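Local coordinates for putative sensory box/GGDEF family protein (Vibrio parahaemolyticus, PDB 3LID), which probably makes the second messenger cyclic di-GMP from two GTP as a membrane sensor, this chain being its extracellular PDC-fold sensor domain, at residues Gln76-Lys80 / Leu170-Tyr176; Glu245-Ser251 / Leu263-Asn269. One frame throughout, in Å; residues are numbered along the deposited sequence.

Interaction 1 of 2, residues Gln76-Lys80 / Leu170-Tyr176. With PO4 (phosphate ion), chain C.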
loop_
_atom_site.group_PDB
_atom_site.type_symbol
_atom_site.label_atom_id
_atom_site.label_comp_id
_atom_site.label_asym_id
_atom_site.label_seq_id
_atom_site.Cartn_x
_atom_site.Cartn_y
_atom_site.Cartn_z
ATOM N N GLN A 76 6.094 -11.834 7.129
ATOM C CA GLN A 76 6.031 -10.394 6.841
ATOM C C GLN A 76 4.597 -9.815 6.789
ATOM O O GLN A 76 4.446 -8.617 7.021
ATOM C CB GLN A 76 6.771 -10.090 5.519
ATOM C CG GLN A 76 8.267 -10.270 5.669
ATOM C CD GLN A 76 8.847 -9.214 6.617
ATOM O OE1 GLN A 76 9.318 -9.530 7.734
ATOM N NE2 GLN A 76 8.733 -8.010 6.244
ATOM N N LYS A 77 3.630 -10.629 6.356
ATOM C CA LYS A 77 2.161 -10.377 6.315
ATOM C C LYS A 77 1.717 -9.330 5.255
ATOM O O LYS A 77 0.559 -9.391 4.819
ATOM C CB LYS A 77 1.579 -9.977 7.687
ATOM C CG LYS A 77 1.962 -11.046 8.706
ATOM C CD LYS A 77 1.412 -10.597 10.076
ATOM C CE LYS A 77 2.049 -11.399 11.159
ATOM N NZ LYS A 77 1.410 -12.688 11.210
ATOM N N LEU A 78 2.606 -8.417 4.861
ATOM C CA LEU A 78 2.180 -7.330 4.019
ATOM C C LEU A 78 2.247 -7.629 2.512
ATOM O O LEU A 78 1.852 -6.769 1.708
ATOM C CB LEU A 78 2.987 -6.028 4.292
ATOM C CG LEU A 78 4.522 -6.174 4.211
ATOM C CD1 LEU A 78 4.884 -5.971 2.809
ATOM C CD2 LEU A 78 5.228 -5.052 5.074
ATOM N N TYR A 79 2.735 -8.807 2.169
ATOM C CA TYR A 79 2.706 -9.239 0.725
ATOM C C TYR A 79 1.519 -10.125 0.432
ATOM O O TYR A 79 1.362 -11.160 1.073
ATOM C CB TYR A 79 3.995 -9.968 0.324
ATOM C CG TYR A 79 5.210 -9.153 0.606
ATOM C CD1 TYR A 79 5.540 -8.080 -0.203
ATOM C CD2 TYR A 79 6.019 -9.419 1.749
ATOM C CE1 TYR A 79 6.656 -7.290 0.054
ATOM C CE2 TYR A 79 7.145 -8.636 1.994
ATOM C CZ TYR A 79 7.415 -7.545 1.187
ATOM O OH TYR A 79 8.517 -6.758 1.439
ATOM N N LYS A 80 0.655 -9.673 -0.475
ATOM C CA LYS A 80 -0.489 -10.447 -0.896
ATOM C C LYS A 80 -0.053 -11.531 -1.943
ATOM O O LYS A 80 -0.624 -12.599 -1.999
ATOM C CB LYS A 80 -1.526 -9.489 -1.456
ATOM C CG LYS A 80 -2.819 -10.234 -1.747
ATOM C CD LYS A 80 -4.004 -9.286 -1.610
ATOM C CE LYS A 80 -5.301 -10.029 -1.765
ATOM N NZ LYS A 80 -5.441 -10.474 -3.182
ATOM N N LEU A 170 6.662 -8.306 -6.125
ATOM C CA LEU A 170 6.063 -8.500 -4.800
ATOM C C LEU A 170 4.878 -7.557 -4.694
ATOM O O LEU A 170 5.037 -6.392 -4.948
ATOM C CB LEU A 170 7.116 -8.073 -3.701
ATOM C CG LEU A 170 8.553 -8.563 -4.005
ATOM C CD1 LEU A 170 9.523 -7.948 -2.999
ATOM C CD2 LEU A 170 8.496 -10.110 -3.875
ATOM N N ASN A 171 3.727 -8.040 -4.318
ATOM C CA ASN A 171 2.525 -7.190 -4.264
ATOM C C ASN A 171 2.344 -6.817 -2.809
ATOM O O ASN A 171 1.825 -7.608 -2.022
ATOM C CB ASN A 171 1.287 -7.938 -4.781
ATOM C CG ASN A 171 1.250 -7.990 -6.268
ATOM O OD1 ASN A 171 2.306 -8.196 -6.915
ATOM N ND2 ASN A 171 0.071 -7.760 -6.848
ATOM N N VAL A 172 2.675 -5.567 -2.526
ATOM C CA VAL A 172 2.452 -4.983 -1.170
ATOM C C VAL A 172 0.983 -4.607 -1.048
ATOM O O VAL A 172 0.409 -3.894 -1.894
ATOM C CB VAL A 172 3.394 -3.788 -0.954
ATOM C CG1 VAL A 172 3.021 -3.101 0.412
ATOM C CG2 VAL A 172 4.908 -4.240 -1.016
ATOM N N ASP A 173 0.350 -5.147 -0.038
ATOM C CA ASP A 173 -1.108 -5.126 0.110
ATOM C C ASP A 173 -1.507 -3.837 0.904
ATOM O O ASP A 173 -1.293 -3.692 2.125
ATOM C CB ASP A 173 -1.433 -6.370 0.916
ATOM C CG ASP A 173 -2.915 -6.492 1.275
ATOM O OD1 ASP A 173 -3.706 -5.587 1.035
ATOM O OD2 ASP A 173 -3.254 -7.530 1.825
ATOM N N ILE A 174 -1.952 -2.828 0.152
ATOM C CA ILE A 174 -2.337 -1.543 0.798
ATOM C C ILE A 174 -3.540 -1.673 1.742
ATOM O O ILE A 174 -3.609 -0.987 2.781
ATOM C CB ILE A 174 -2.647 -0.521 -0.328
ATOM C CG1 ILE A 174 -1.377 -0.252 -1.192
ATOM C CG2 ILE A 174 -3.172 0.824 0.238
ATOM C CD1 ILE A 174 -0.130 0.335 -0.381
ATOM N N GLU A 175 -4.453 -2.610 1.489
ATOM C CA GLU A 175 -5.540 -2.807 2.437
ATOM C C GLU A 175 -5.050 -3.325 3.797
ATOM O O GLU A 175 -5.495 -2.894 4.844
ATOM C CB GLU A 175 -6.519 -3.810 1.827
ATOM C CG GLU A 175 -7.661 -4.219 2.797
ATOM C CD GLU A 175 -8.599 -5.238 2.134
ATOM O OE1 GLU A 175 -8.082 -6.229 1.574
ATOM O OE2 GLU A 175 -9.827 -5.036 2.145
ATOM N N TYR A 176 -4.119 -4.272 3.758
ATOM C CA TYR A 176 -3.527 -4.766 4.995
ATOM C C TYR A 176 -2.808 -3.578 5.710
ATOM O O TYR A 176 -3.000 -3.417 6.943
ATOM C CB TYR A 176 -2.453 -5.833 4.671
ATOM C CG TYR A 176 -1.670 -6.206 5.864
ATOM C CD1 TYR A 176 -2.219 -7.086 6.821
ATOM C CD2 TYR A 176 -0.374 -5.652 6.072
ATOM C CE1 TYR A 176 -1.521 -7.394 7.984
ATOM C CE2 TYR A 176 0.335 -5.956 7.267
ATOM C CZ TYR A 176 -0.238 -6.815 8.162
ATOM O OH TYR A 176 0.513 -7.070 9.331
HETATM P P PO4 C . -1.598 -8.346 -10.472
HETATM O O1 PO4 C . -2.255 -9.432 -9.598
HETATM O O2 PO4 C . -1.099 -9.129 -11.693
HETATM O O3 PO4 C . -0.424 -7.702 -9.793
HETATM O O4 PO4 C . -2.630 -7.308 -10.898
HETATM O O HOH W 1 -1.328 -9.302 2.726
#
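Y176 lays its ring against L78, CD2 lying 3.7 Å from L78 CA and 3.8 Å from L78 CB, while the K77 carbonyl sits over one ring face and Y176 OH comes within 3.5 Å of K77 CB. K77, first out of helical geometry after helix 59-76, has positive phi, and the chain turns toward strand 79-86. There Y79 faces V172 as an antiparallel, non-hydrogen-bonded pair, flanked by two short bonds: D173 N to L78 O and K80 N to N171 O, each 2.8 Å. This pairing joins strand 79-86 to strand 163-173, the middle strand of the larger antiparallel sheet of this PDC-fold domain, which here gives way to helix 174-181. D173 is the N-cap, its OD1 accepting from Y176 N at 3.1 Å; a water lies 2.8 Å from both D173 OD2 and K77 O. On the face carrying Y79 and V172, Y79 CE1 meets V172 CG2 at 3.7 Å and Y79 CD1 meets L170 CB at 3.8 Å, with helix 9-45 packed over the tyrosine. K80 forms a salt bridge with E138, which also accepts from N171 ND2; that ND2 donates to phosphate O3 at 3.0 Å, an ion probably from the crystallisation liquor.

Interaction 2 of 2, residues Glu245-Ser251 / Leu263-Asn269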
loop_
_atom_site.group_PDB
_atom_site.type_symbol
_atom_site.label_atom_id
_atom_site.label_comp_id
_atom_site.label_asym_id
_atom_site.label_seq_id
_atom_site.Cartn_x
_atom_site.Cartn_y
_atom_site.Cartn_z
ATOM N N GLU A 245 -17.190 23.605 8.754
ATOM C CA GLU A 245 -17.947 22.360 8.855
ATOM C C GLU A 245 -17.084 21.080 9.038
ATOM O O GLU A 245 -17.531 20.065 9.616
ATOM C CB GLU A 245 -18.760 22.216 7.599
ATOM C CG GLU A 245 -19.829 23.311 7.511
ATOM C CD GLU A 245 -21.074 22.822 6.814
ATOM O OE1 GLU A 245 -21.004 22.612 5.575
ATOM O OE2 GLU A 245 -22.119 22.641 7.500
ATOM N N HIS A 246 -15.867 21.167 8.561
ATOM C CA HIS A 246 -14.898 20.073 8.693
ATOM C C HIS A 246 -13.573 20.687 9.082
ATOM O O HIS A 246 -13.136 21.715 8.514
ATOM C CB HIS A 246 -14.752 19.309 7.346
ATOM C CG HIS A 246 -15.801 18.261 7.152
ATOM N ND1 HIS A 246 -17.093 18.552 6.750
ATOM C CD2 HIS A 246 -15.764 16.918 7.344
ATOM C CE1 HIS A 246 -17.809 17.443 6.722
ATOM N NE2 HIS A 246 -17.035 16.441 7.105
ATOM N N LEU A 247 -12.884 20.006 9.986
ATOM C CA LEU A 247 -11.469 20.269 10.245
ATOM C C LEU A 247 -10.689 19.184 9.488
ATOM O O LEU A 247 -11.024 18.013 9.633
ATOM C CB LEU A 247 -11.188 20.011 11.706
ATOM C CG LEU A 247 -9.686 19.958 12.019
ATOM C CD1 LEU A 247 -8.924 21.286 11.707
ATOM C CD2 LEU A 247 -9.488 19.509 13.488
ATOM N N ILE A 248 -9.778 19.585 8.631
ATOM C CA ILE A 248 -8.961 18.588 7.924
ATOM C C ILE A 248 -7.509 18.891 8.324
ATOM O O ILE A 248 -6.994 20.031 8.113
ATOM C CB ILE A 248 -9.089 18.763 6.434
ATOM C CG1 ILE A 248 -10.552 18.525 6.017
ATOM C CG2 ILE A 248 -8.179 17.723 5.701
ATOM C CD1 ILE A 248 -10.710 18.798 4.653
ATOM N N ALA A 249 -6.833 17.873 8.873
ATOM C CA ALA A 249 -5.432 17.945 9.110
ATOM C C ALA A 249 -4.754 17.033 8.066
ATOM O O ALA A 249 -5.351 16.011 7.700
ATOM C CB ALA A 249 -5.088 17.479 10.525
ATOM N N PHE A 250 -3.630 17.490 7.542
ATOM C CA PHE A 250 -3.039 16.787 6.393
ATOM C C PHE A 250 -1.530 16.782 6.488
ATOM O O PHE A 250 -0.862 17.663 7.111
ATOM C CB PHE A 250 -3.476 17.475 5.079
ATOM C CG PHE A 250 -3.306 19.024 5.112
ATOM C CD1 PHE A 250 -2.094 19.627 4.791
ATOM C CD2 PHE A 250 -4.404 19.836 5.482
ATOM C CE1 PHE A 250 -1.957 21.051 4.865
ATOM C CE2 PHE A 250 -4.263 21.225 5.550
ATOM C CZ PHE A 250 -3.065 21.804 5.252
ATOM N N SER A 251 -0.939 15.744 5.887
ATOM C CA SER A 251 0.488 15.696 5.784
ATOM C C SER A 251 0.741 14.864 4.512
ATOM O O SER A 251 -0.209 14.310 3.929
ATOM C CB SER A 251 1.159 15.055 6.999
ATOM O OG SER A 251 0.736 13.695 7.046
ATOM N N LEU A 263 -1.805 11.967 3.753
ATOM C CA LEU A 263 -2.458 11.321 4.863
ATOM C C LEU A 263 -3.401 12.419 5.425
ATOM O O LEU A 263 -2.968 13.544 5.656
ATOM C CB LEU A 263 -1.452 10.961 5.972
ATOM C CG LEU A 263 -0.615 9.673 5.732
ATOM C CD1 LEU A 263 0.024 9.628 4.348
ATOM C CD2 LEU A 263 0.495 9.679 6.836
ATOM N N ILE A 264 -4.635 12.036 5.649
ATOM C CA ILE A 264 -5.710 13.017 6.030
ATOM C C ILE A 264 -6.418 12.572 7.241
ATOM O O ILE A 264 -6.813 11.411 7.369
ATOM C CB ILE A 264 -6.703 13.091 4.893
ATOM C CG1 ILE A 264 -6.021 13.506 3.565
ATOM C CG2 ILE A 264 -7.954 13.992 5.229
ATOM C CD1 ILE A 264 -5.421 14.847 3.536
ATOM N N ILE A 265 -6.687 13.534 8.165
ATOM C CA ILE A 265 -7.596 13.300 9.239
ATOM C C ILE A 265 -8.683 14.357 9.008
ATOM O O ILE A 265 -8.378 15.534 9.014
ATOM C CB ILE A 265 -6.941 13.463 10.626
ATOM C CG1 ILE A 265 -5.954 12.316 10.806
ATOM C CG2 ILE A 265 -8.002 13.376 11.777
ATOM C CD1 ILE A 265 -5.111 12.384 12.028
ATOM N N ASP A 266 -9.894 13.893 8.745
ATOM C CA ASP A 266 -11.036 14.748 8.359
ATOM C C ASP A 266 -12.109 14.504 9.413
ATOM O O ASP A 266 -12.630 13.414 9.540
ATOM C CB ASP A 266 -11.474 14.402 6.906
ATOM C CG ASP A 266 -12.806 15.003 6.506
ATOM O OD1 ASP A 266 -13.465 15.673 7.348
ATOM O OD2 ASP A 266 -13.214 14.752 5.341
ATOM N N LEU A 267 -12.403 15.521 10.250
ATOM C CA LEU A 267 -13.447 15.377 11.274
ATOM C C LEU A 267 -14.524 16.465 11.056
ATOM O O LEU A 267 -14.207 17.658 10.829
ATOM C CB LEU A 267 -12.849 15.655 12.639
ATOM C CG LEU A 267 -11.836 14.577 13.022
ATOM C CD1 LEU A 267 -10.831 15.184 13.982
ATOM C CD2 LEU A 267 -12.635 13.450 13.623
ATOM N N SER A 268 -15.773 16.046 11.041
ATOM C CA SER A 268 -16.887 17.047 10.925
ATOM C C SER A 268 -17.110 17.699 12.294
ATOM O O SER A 268 -16.573 17.239 13.348
ATOM C CB SER A 268 -18.157 16.312 10.560
ATOM O OG SER A 268 -18.464 15.450 11.652
ATOM N N ASN A 269 -17.887 18.781 12.311
ATOM C CA ASN A 269 -18.222 19.424 13.587
ATOM C C ASN A 269 -18.766 18.472 14.569
ATOM O O ASN A 269 -18.482 18.565 15.763
ATOM C CB ASN A 269 -19.271 20.515 13.384
ATOM C CG ASN A 269 -18.724 21.671 12.606
ATOM O OD1 ASN A 269 -19.450 22.318 11.837
ATOM N ND2 ASN A 269 -17.431 21.935 12.769
#
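Two neighbouring strands, 246-251 and 263-268, lie 4.6 Å apart at their axes and run antiparallel at 168°. On the face of I248 and F250, the CG2 methyls of I248 and I264 touch at 3.8 Å, and I264 turns its CD1 up against F250 CB at 3.6 Å. The branched I264 therefore fills the hollow between I248 and F250, while the phenyl ring leans away from the pair to pack on R232 and V233 of helix 230-234. Farther along this face, S268 CB rides over the H246 ring, 4.0 Å from its centroid in a CH-pi contact, and D266 OD2 is hydrogen-bonded to Y226. These strands form a beta hairpin in the smaller antiparallel sheet of this PDC-fold sensor domain, where strand 189-195 flanks 260-268 and strand 239-242 flanks 246-254. The other face carries L247, A249, S251, L263, I265 and L267. The small A249 is its low spot, where helix 9-45 comes in: A249 CB stands 4.4 Å from I265 CB, and both residues meet A19 of the helix, with S251 and L263 meeting L23 one turn on. I265 and L267 stand against F189 of strand 189-195, with L247 paired across from L267. S251 OG tucks to 3.7 Å from L263 CB. Three hydrogen-bonded pairs hold the register: L247 with L267, A249 with I265 and S251 with L263; in the first, L247 N to L267 O is 2.8 Å and L267 N to L247 O 2.9 Å. Past them, N269 N donates to E245 O at 3.0 Å as strand 260-268 turns into helix 269-274.

In the fold
Both contacts are largely buried, yet they belong to different sheets: interaction 1 to the seven-stranded sheet near the chain's centre, interaction 2 to the smaller sheet, about 21 Å from that centre. None of the touching residues of interaction 1 is fully exposed; interaction 2 runs out to the surface at E245, past partly exposed H246, S268 and N269. Helix 9-45 is the shared element, meeting Y79 and L170 in interaction 1, and A249, S251, L263 and I265 in interaction 2. Interaction 1 joins chain parts far apart in sequence through one antiparallel bridge, two backbone hydrogen bonds and packing of L78, Y79 and Y176; interaction 2 is a local hairpin with a regular backbone ladder and mostly aliphatic packing.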